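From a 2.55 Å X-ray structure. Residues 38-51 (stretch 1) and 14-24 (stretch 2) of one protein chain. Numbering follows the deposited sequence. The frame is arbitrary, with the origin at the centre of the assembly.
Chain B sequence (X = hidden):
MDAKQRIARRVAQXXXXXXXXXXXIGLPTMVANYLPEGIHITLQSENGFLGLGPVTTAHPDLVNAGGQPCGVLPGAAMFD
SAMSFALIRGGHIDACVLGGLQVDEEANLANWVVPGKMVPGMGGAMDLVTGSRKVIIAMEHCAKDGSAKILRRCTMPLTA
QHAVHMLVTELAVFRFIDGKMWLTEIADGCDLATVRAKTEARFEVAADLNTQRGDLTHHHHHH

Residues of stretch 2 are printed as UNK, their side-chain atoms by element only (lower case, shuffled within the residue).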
ATOM      1  N   GLY B  38     -18.336  -6.540 -30.343  1.00 47.33           N
ATOM      2  CA  GLY B  38     -17.834  -7.716 -29.656  1.00 46.21           C
ATOM      3  C   GLY B  38     -16.626  -7.410 -28.791  1.00 43.53           C
ATOM      4  O   GLY B  38     -16.175  -8.260 -28.025  1.00 43.02           O
ATOM      5  N   ILE B  39     -16.098  -6.196 -28.924  1.00 42.30           N
ATOM      6  CA  ILE B  39     -14.967  -5.756 -28.119  1.00 40.55           C
ATOM      7  C   ILE B  39     -15.457  -4.965 -26.910  1.00 39.57           C
ATOM      8  O   ILE B  39     -16.007  -3.872 -27.052  1.00 38.92           O
ATOM      9  CB  ILE B  39     -13.993  -4.882 -28.940  1.00 41.23           C
ATOM     10  CG1 ILE B  39     -13.554  -5.610 -30.216  1.00 42.37           C
ATOM     11  CG2 ILE B  39     -12.779  -4.492 -28.098  1.00 39.58           C
ATOM     12  CD1 ILE B  39     -12.821  -6.924 -29.972  1.00 41.85           C
ATOM     13  N   HIS B  40     -15.250  -5.528 -25.723  1.00 39.85           N
ATOM     14  CA  HIS B  40     -15.637  -4.882 -24.474  1.00 39.66           C
ATOM     15  C   HIS B  40     -14.417  -4.686 -23.590  1.00 35.28           C
ATOM     16  O   HIS B  40     -13.711  -5.642 -23.270  1.00 35.46           O
ATOM     17  CB  HIS B  40     -16.694  -5.708 -23.744  1.00 43.10           C
ATOM     18  CG  HIS B  40     -17.867  -6.071 -24.598  1.00 47.85           C
ATOM     19  ND1 HIS B  40     -18.939  -5.227 -24.787  1.00 50.06           N
ATOM     20  CD2 HIS B  40     -18.137  -7.189 -25.313  1.00 50.69           C
ATOM     21  CE1 HIS B  40     -19.820  -5.807 -25.583  1.00 53.28           C
ATOM     22  NE2 HIS B  40     -19.357  -6.999 -25.917  1.00 53.75           N
ATOM     23  N   ILE B  41     -14.179  -3.438 -23.200  1.00 31.37           N
ATOM     24  CA  ILE B  41     -13.041  -3.094 -22.358  1.00 26.29           C
ATOM     25  C   ILE B  41     -13.503  -2.454 -21.059  1.00 24.21           C
ATOM     26  O   ILE B  41     -14.656  -2.043 -20.932  1.00 24.74           O
ATOM     27  CB  ILE B  41     -12.078  -2.131 -23.078  1.00 24.82           C
ATOM     28  CG1 ILE B  41     -12.797  -0.828 -23.447  1.00 24.62           C
ATOM     29  CG2 ILE B  41     -11.499  -2.799 -24.319  1.00 26.17           C
ATOM     30  CD1 ILE B  41     -11.882   0.246 -23.998  1.00 23.77           C
ATOM     31  N   THR B  42     -12.587  -2.376 -20.101  1.00 22.25           N
ATOM     32  CA  THR B  42     -12.833  -1.682 -18.848  1.00 22.75           C
ATOM     33  C   THR B  42     -11.851  -0.525 -18.747  1.00 22.24           C
ATOM     34  O   THR B  42     -10.638  -0.727 -18.779  1.00 21.50           O
ATOM     35  CB  THR B  42     -12.679  -2.622 -17.642  1.00 22.45           C
ATOM     36  OG1 THR B  42     -13.483  -3.791 -17.843  1.00 24.37           O
ATOM     37  CG2 THR B  42     -13.106  -1.927 -16.359  1.00 20.87           C
ATOM     38  N   LEU B  43     -12.381   0.688 -18.638  1.00 23.54           N
ATOM     39  CA  LEU B  43     -11.548   1.882 -18.576  1.00 24.03           C
ATOM     40  C   LEU B  43     -11.151   2.216 -17.142  1.00 23.45           C
ATOM     41  O   LEU B  43     -11.991   2.251 -16.241  1.00 23.34           O
ATOM     42  CB  LEU B  43     -12.273   3.069 -19.212  1.00 25.13           C
ATOM     43  CG  LEU B  43     -12.480   2.969 -20.723  1.00 26.71           C
ATOM     44  CD1 LEU B  43     -13.359   4.109 -21.205  1.00 28.83           C
ATOM     45  CD2 LEU B  43     -11.148   2.997 -21.451  1.00 21.60           C
ATOM     46  N   GLN B  44      -9.859   2.466 -16.954  1.00 23.22           N
ATOM     47  CA  GLN B  44      -9.303   2.815 -15.654  1.00 22.51           C
ATOM     48  C   GLN B  44      -9.039   4.316 -15.603  1.00 23.43           C
ATOM     49  O   GLN B  44      -8.493   4.889 -16.545  1.00 23.11           O
ATOM     50  CB  GLN B  44      -8.012   2.025 -15.401  1.00 20.40           C
ATOM     51  CG  GLN B  44      -7.527   2.027 -13.953  1.00 19.40           C
ATOM     52  CD  GLN B  44      -6.593   3.182 -13.626  1.00 18.91           C
ATOM     53  OE1 GLN B  44      -6.345   4.058 -14.455  1.00 18.34           O
ATOM     54  NE2 GLN B  44      -6.067   3.182 -12.407  1.00 19.00           N
ATOM     55  N   SER B  45      -9.437   4.944 -14.501  1.00 24.75           N
ATOM     56  CA  SER B  45      -9.233   6.376 -14.307  1.00 26.42           C
ATOM     57  C   SER B  45      -8.196   6.591 -13.205  1.00 27.78           C
ATOM     58  O   SER B  45      -8.336   6.057 -12.103  1.00 26.51           O
ATOM     59  CB  SER B  45     -10.557   7.065 -13.963  1.00 27.21           C
ATOM     60  OG  SER B  45     -10.500   8.458 -14.223  1.00 27.56           O
ATOM     61  N   GLU B  46      -7.155   7.359 -13.519  1.00 31.03           N
ATOM     62  CA  GLU B  46      -6.011   7.543 -12.621  1.00 33.20           C
ATOM     63  C   GLU B  46      -6.420   8.020 -11.231  1.00 32.28           C
ATOM     64  O   GLU B  46      -5.829   7.615 -10.229  1.00 30.99           O
ATOM     65  CB  GLU B  46      -5.016   8.544 -13.217  1.00 36.77           C
ATOM     66  CG  GLU B  46      -4.435   8.140 -14.556  1.00 39.88           C
ATOM     67  CD  GLU B  46      -5.233   8.674 -15.728  1.00 42.82           C
ATOM     68  OE1 GLU B  46      -6.379   8.215 -15.928  1.00 43.39           O
ATOM     69  OE2 GLU B  46      -4.716   9.560 -16.444  1.00 44.31           O
ATOM     70  N   ASN B  47      -7.429   8.885 -11.177  1.00 32.02           N
ATOM     71  CA  ASN B  47      -7.874   9.460  -9.911  1.00 31.27           C
ATOM     72  C   ASN B  47      -8.520   8.426  -8.984  1.00 30.39           C
ATOM     73  O   ASN B  47      -8.883   8.747  -7.852  1.00 31.29           O
ATOM     74  CB  ASN B  47      -8.831  10.631 -10.168  1.00 32.16           C
ATOM     75  CG  ASN B  47      -9.912  10.300 -11.173  1.00 31.85           C
ATOM     76  OD1 ASN B  47      -9.719   9.467 -12.058  1.00 31.03           O
ATOM     77  ND2 ASN B  47     -11.052  10.973 -11.058  1.00 32.75           N
ATOM     78  N   GLY B  48      -8.663   7.193  -9.467  1.00 29.16           N
ATOM     79  CA  GLY B  48      -8.896   6.055  -8.591  1.00 27.93           C
ATOM     80  C   GLY B  48     -10.191   5.282  -8.757  1.00 27.87           C
ATOM     81  O   GLY B  48     -10.933   5.113  -7.792  1.00 28.14           O
ATOM     82  N   PHE B  49     -10.467   4.800  -9.965  1.00 27.82           N
ATOM     83  CA  PHE B  49     -11.554   3.840 -10.148  1.00 26.95           C
ATOM     84  C   PHE B  49     -11.498   3.102 -11.484  1.00 25.76           C
ATOM     85  O   PHE B  49     -10.884   3.564 -12.446  1.00 24.95           O
ATOM     86  CB  PHE B  49     -12.914   4.533  -9.986  1.00 27.47           C
ATOM     87  CG  PHE B  49     -13.156   5.665 -10.944  1.00 27.08           C
ATOM     88  CD1 PHE B  49     -12.737   6.949 -10.640  1.00 27.16           C
ATOM     89  CD2 PHE B  49     -13.844   5.454 -12.127  1.00 27.05           C
ATOM     90  CE1 PHE B  49     -12.974   7.994 -11.509  1.00 27.90           C
ATOM     91  CE2 PHE B  49     -14.086   6.498 -12.999  1.00 27.69           C
ATOM     92  CZ  PHE B  49     -13.651   7.770 -12.690  1.00 27.91           C
ATOM     93  N   LEU B  50     -12.129   1.930 -11.506  1.00 25.92           N
ATOM     94  CA  LEU B  50     -12.270   1.120 -12.710  1.00 25.71           C
ATOM     95  C   LEU B  50     -13.725   1.096 -13.153  1.00 27.87           C
ATOM     96  O   LEU B  50     -14.635   1.098 -12.320  1.00 29.40           O
ATOM     97  CB  LEU B  50     -11.774  -0.307 -12.464  1.00 24.35           C
ATOM     98  CG  LEU B  50     -10.258  -0.501 -12.450  1.00 22.46           C
ATOM     99  CD1 LEU B  50      -9.893  -1.804 -11.769  1.00 22.63           C
ATOM    100  CD2 LEU B  50      -9.720  -0.478 -13.868  1.00 21.02           C
ATOM    101  N   GLY B  51     -13.938   1.064 -14.464  1.00 27.92           N
ATOM    102  CA  GLY B  51     -15.274   1.049 -15.026  1.00 29.39           C
ATOM    103  C   GLY B  51     -15.731   2.440 -15.422  1.00 31.19           C
ATOM    104  O   GLY B  51     -16.908   2.776 -15.283  1.00 33.19           O
ATOM    105  N   UNK B  14      -6.975  -2.098 -32.231  1.00 34.37           N
ATOM    106  CA  UNK B  14      -5.825  -2.776 -31.636  1.00 33.04           C
ATOM    107  C   UNK B  14      -6.197  -3.457 -30.327  1.00 33.16           C
ATOM    108  O   UNK B  14      -5.603  -4.469 -29.953  1.00 32.98           O
ATOM    109  c   UNK B  14      -2.733  -3.264 -32.046  1.00 31.30           C
ATOM    110  o   UNK B  14      -3.125  -3.120 -33.225  1.00 31.75           O
ATOM    111  o   UNK B  14      -1.835  -4.068 -31.721  1.00 31.29           O
ATOM    112  c   UNK B  14      -4.686  -1.784 -31.386  1.00 31.11           C
ATOM    113  c   UNK B  14      -3.376  -2.431 -30.954  1.00 29.99           C
ATOM    114  N   UNK B  15      -7.181  -2.895 -29.634  1.00 33.92           N
ATOM    115  CA  UNK B  15      -7.579  -3.397 -28.329  1.00 34.95           C
ATOM    116  C   UNK B  15      -8.278  -4.747 -28.439  1.00 36.24           C
ATOM    117  O   UNK B  15      -9.032  -4.988 -29.382  1.00 37.33           O
ATOM    118  c   UNK B  15      -8.501  -2.393 -27.635  1.00 37.03           C
ATOM    119  c   UNK B  15      -7.968  -0.962 -27.530  1.00 38.45           C
ATOM    120  c   UNK B  15      -8.997  -0.058 -26.873  1.00 38.89           C
ATOM    121  c   UNK B  15      -6.655  -0.928 -26.763  1.00 38.29           C
ATOM    122  N   UNK B  16      -8.021  -5.618 -27.467  1.00 37.17           N
ATOM    123  CA  UNK B  16      -8.653  -6.933 -27.414  1.00 40.24           C
ATOM    124  C   UNK B  16      -9.781  -6.977 -26.389  1.00 39.80           C
ATOM    125  O   UNK B  16      -9.789  -6.224 -25.414  1.00 37.55           O
ATOM    126  c   UNK B  16      -7.628  -8.031 -27.108  1.00 42.18           C
ATOM    127  c   UNK B  16      -6.679  -8.348 -28.262  1.00 45.72           C
ATOM    128  n   UNK B  16      -3.039  -9.715 -30.401  1.00 56.49           N
ATOM    129  n   UNK B  16      -3.301  -8.186 -28.708  1.00 53.84           N
ATOM    130  c   UNK B  16      -5.720  -9.475 -27.894  1.00 48.63           C
ATOM    131  c   UNK B  16      -3.734  -9.252 -29.368  1.00 54.60           C
ATOM    132  n   UNK B  16      -4.856  -9.869 -29.007  1.00 52.77           N
ATOM    133  N   UNK B  17     -10.734  -7.871 -26.637  1.00 41.62           N
ATOM    134  CA  UNK B  17     -11.896  -8.048 -25.776  1.00 41.86           C
ATOM    135  C   UNK B  17     -11.480  -8.413 -24.357  1.00 37.95           C
ATOM    136  O   UNK B  17     -10.756  -9.386 -24.145  1.00 38.06           O
ATOM    137  o   UNK B  17     -14.701  -8.264 -25.176  1.00 49.65           O
ATOM    138  c   UNK B  17     -14.112  -9.288 -25.585  1.00 49.41           C
ATOM    139  c   UNK B  17     -12.815  -9.129 -26.361  1.00 46.83           C
ATOM    140  o   UNK B  17     -14.547 -10.443 -25.394  1.00 51.06           O
ATOM    141  N   UNK B  18     -11.926  -7.612 -23.393  1.00 34.74           N
ATOM    142  CA  UNK B  18     -11.651  -7.864 -21.988  1.00 32.54           C
ATOM    143  C   UNK B  18     -10.455  -7.106 -21.438  1.00 30.67           C
ATOM    144  O   UNK B  18     -10.120  -7.244 -20.261  1.00 30.64           O
ATOM    145  N   UNK B  19      -9.815  -6.299 -22.279  1.00 29.23           N
ATOM    146  CA  UNK B  19      -8.641  -5.531 -21.870  1.00 26.70           C
ATOM    147  C   UNK B  19      -8.958  -4.464 -20.826  1.00 24.53           C
ATOM    148  O   UNK B  19     -10.021  -3.843 -20.859  1.00 24.34           O
ATOM    149  c   UNK B  19      -7.038  -5.762 -23.829  1.00 27.48           C
ATOM    150  o   UNK B  19      -6.320  -5.250 -24.714  1.00 26.74           O
ATOM    151  o   UNK B  19      -7.004  -6.979 -23.545  1.00 28.63           O
ATOM    152  c   UNK B  19      -7.999  -4.855 -23.086  1.00 26.90           C
ATOM    153  N   UNK B  20      -8.030  -4.276 -19.891  1.00 23.05           N
ATOM    154  CA  UNK B  20      -8.057  -3.134 -18.985  1.00 21.43           C
ATOM    155  C   UNK B  20      -7.266  -2.012 -19.640  1.00 22.31           C
ATOM    156  O   UNK B  20      -6.062  -2.144 -19.865  1.00 22.48           O
ATOM    157  c   UNK B  20      -9.614  -4.647 -16.874  1.00 22.03           C
ATOM    158  c   UNK B  20      -7.461  -3.469 -17.603  1.00 19.99           C
ATOM    159  c   UNK B  20      -8.107  -4.731 -17.032  1.00 20.90           C
ATOM    160  c   UNK B  20      -7.635  -2.296 -16.645  1.00 18.55           C
ATOM    161  N   UNK B  21      -7.949  -0.912 -19.946  1.00 22.92           N
ATOM    162  CA  UNK B  21      -7.371   0.154 -20.761  1.00 22.69           C
ATOM    163  C   UNK B  21      -7.330   1.492 -20.027  1.00 22.28           C
ATOM    164  O   UNK B  21      -8.236   1.815 -19.260  1.00 22.64           O
ATOM    165  c   UNK B  21      -8.219  -0.992 -22.840  1.00 23.31           C
ATOM    166  c   UNK B  21      -7.555   1.424 -22.948  1.00 22.50           C
ATOM    167  c   UNK B  21      -8.166   0.326 -22.076  1.00 22.64           C
ATOM    168  N   UNK B  22      -6.273   2.261 -20.270  1.00 22.86           N
ATOM    169  CA  UNK B  22      -6.205   3.648 -19.816  1.00 24.70           C
ATOM    170  C   UNK B  22      -6.067   4.620 -20.983  1.00 24.92           C
ATOM    171  O   UNK B  22      -5.152   4.501 -21.793  1.00 24.67           O
ATOM    172  c   UNK B  22      -5.040   3.852 -18.851  1.00 25.53           C
ATOM    173  o   UNK B  22      -4.611   6.206 -18.850  1.00 28.66           O
ATOM    174  n   UNK B  22      -5.543   5.330 -17.008  1.00 27.93           N
ATOM    175  c   UNK B  22      -5.043   5.234 -18.231  1.00 27.40           C
ATOM    176  N   UNK B  23      -6.975   5.588 -21.046  1.00 25.68           N
ATOM    177  CA  UNK B  23      -6.978   6.594 -22.105  1.00 26.54           C
ATOM    178  C   UNK B  23      -6.597   7.972 -21.568  1.00 25.66           C
ATOM    179  O   UNK B  23      -7.295   8.537 -20.724  1.00 25.97           O
ATOM    180  c   UNK B  23      -8.865   5.393 -23.451  1.00 28.35           C
ATOM    181  c   UNK B  23      -8.354   6.663 -22.768  1.00 28.12           C
ATOM    182  c   UNK B  23     -10.256   5.635 -24.015  1.00 29.64           C
ATOM    183  c   UNK B  23      -7.909   4.918 -24.545  1.00 28.34           C
ATOM    184  N   UNK B  24      -5.483   8.508 -22.056  1.00 24.16           N
ATOM    185  CA  UNK B  24      -5.031   9.821 -21.640  1.00 23.29           C
ATOM    186  C   UNK B  24      -5.954  10.902 -22.159  1.00 24.81           C
ATOM    187  O   UNK B  24      -6.718  10.675 -23.094  1.00 24.25           O
TER
HETATM  188  O   HOH W   1     -12.522  -6.242 -19.017  1.00 38.06           O
HETATM  189  O   HOH W   2      -8.904   5.700 -18.911  1.00 17.38           O

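Position 14 carries three carbons, the third bearing two oxygens: Glu14. It lies out of reach of stretch 1, and its carboxylate is hydrogen-bonded elsewhere in the structure.

Position 15 has four carbons forked at the second, the pattern of leucine. Leu15 points toward stretch 1, and its CD1 lies 4.1 Å from Ile41 CD1, an apolar contact suited to a buried site.

At position 16, three carbons, a nitrogen and a carbon with two more nitrogens spell a guanidinium. Arg16 points away, its charged end free of stretch 1, while its backbone opens a type II turn.

Position 17 has two carbons, the second with two oxygens, one of them 2.8 Å from the backbone N of His40. This is Asp17, whose OD1 accepts a hydrogen bond from that N; a short carboxylate reaches it neatly.

Position 18 has no side-chain atoms, so it is Gly18. With phi 96° and psi 1°, a CB would jam against the carbonyl O of the residue before. Its N donates to His40 O at 2.7 Å.

Position 19 again shows two carbons and two oxygens: Asp19. Its end leads away from stretch 1, and OD2 accepts a weak hydrogen bond from Arg16 N (3.3 Å) across the turn. Its backbone O receives Thr42 N at 3.1 Å.

Position 20 has four carbons forked at the first, one arm two carbons long: Ile20. It shares a sheet face with Thr42, and its CG2 meets Leu50 CD2 at 3.9 Å, a branched aliphatic group filling a buried strand site.

Position 21 has one carbon carrying two others. Val21, beta-branched and at home in a strand, turns to the face of Leu43; its CG2 lies 4.0 Å from Ile41 CG2.

Position 22 has two carbons, the second with one oxygen and one nitrogen: Asn22. Its ND2 donates to Gln44 OE1 (3.0 Å) and Glu46 OE1 (3.2 Å), so the amide's polar hydrogens find acceptors in a buried place.

Position 23 has four carbons forked at the second. Leu23 sets CD1 3.8 Å from Leu43 CD2, extending the apolar contact.

Position 24 lacks a side chain: Gly24, which makes no contact with stretch 1.

The strands pair in parallel. Val21 N donates to Thr42 O and Gln44 N to Val21 O, both at 2.9 Å, and a water joins Gln44 O to Leu23 N. Aliphatic side chains pack around this ladder, while Asp17 and Asn22 add side-chain hydrogen bonds near its two ends.

Stretch 2, residues 14-24: ELRDGDIVNLG
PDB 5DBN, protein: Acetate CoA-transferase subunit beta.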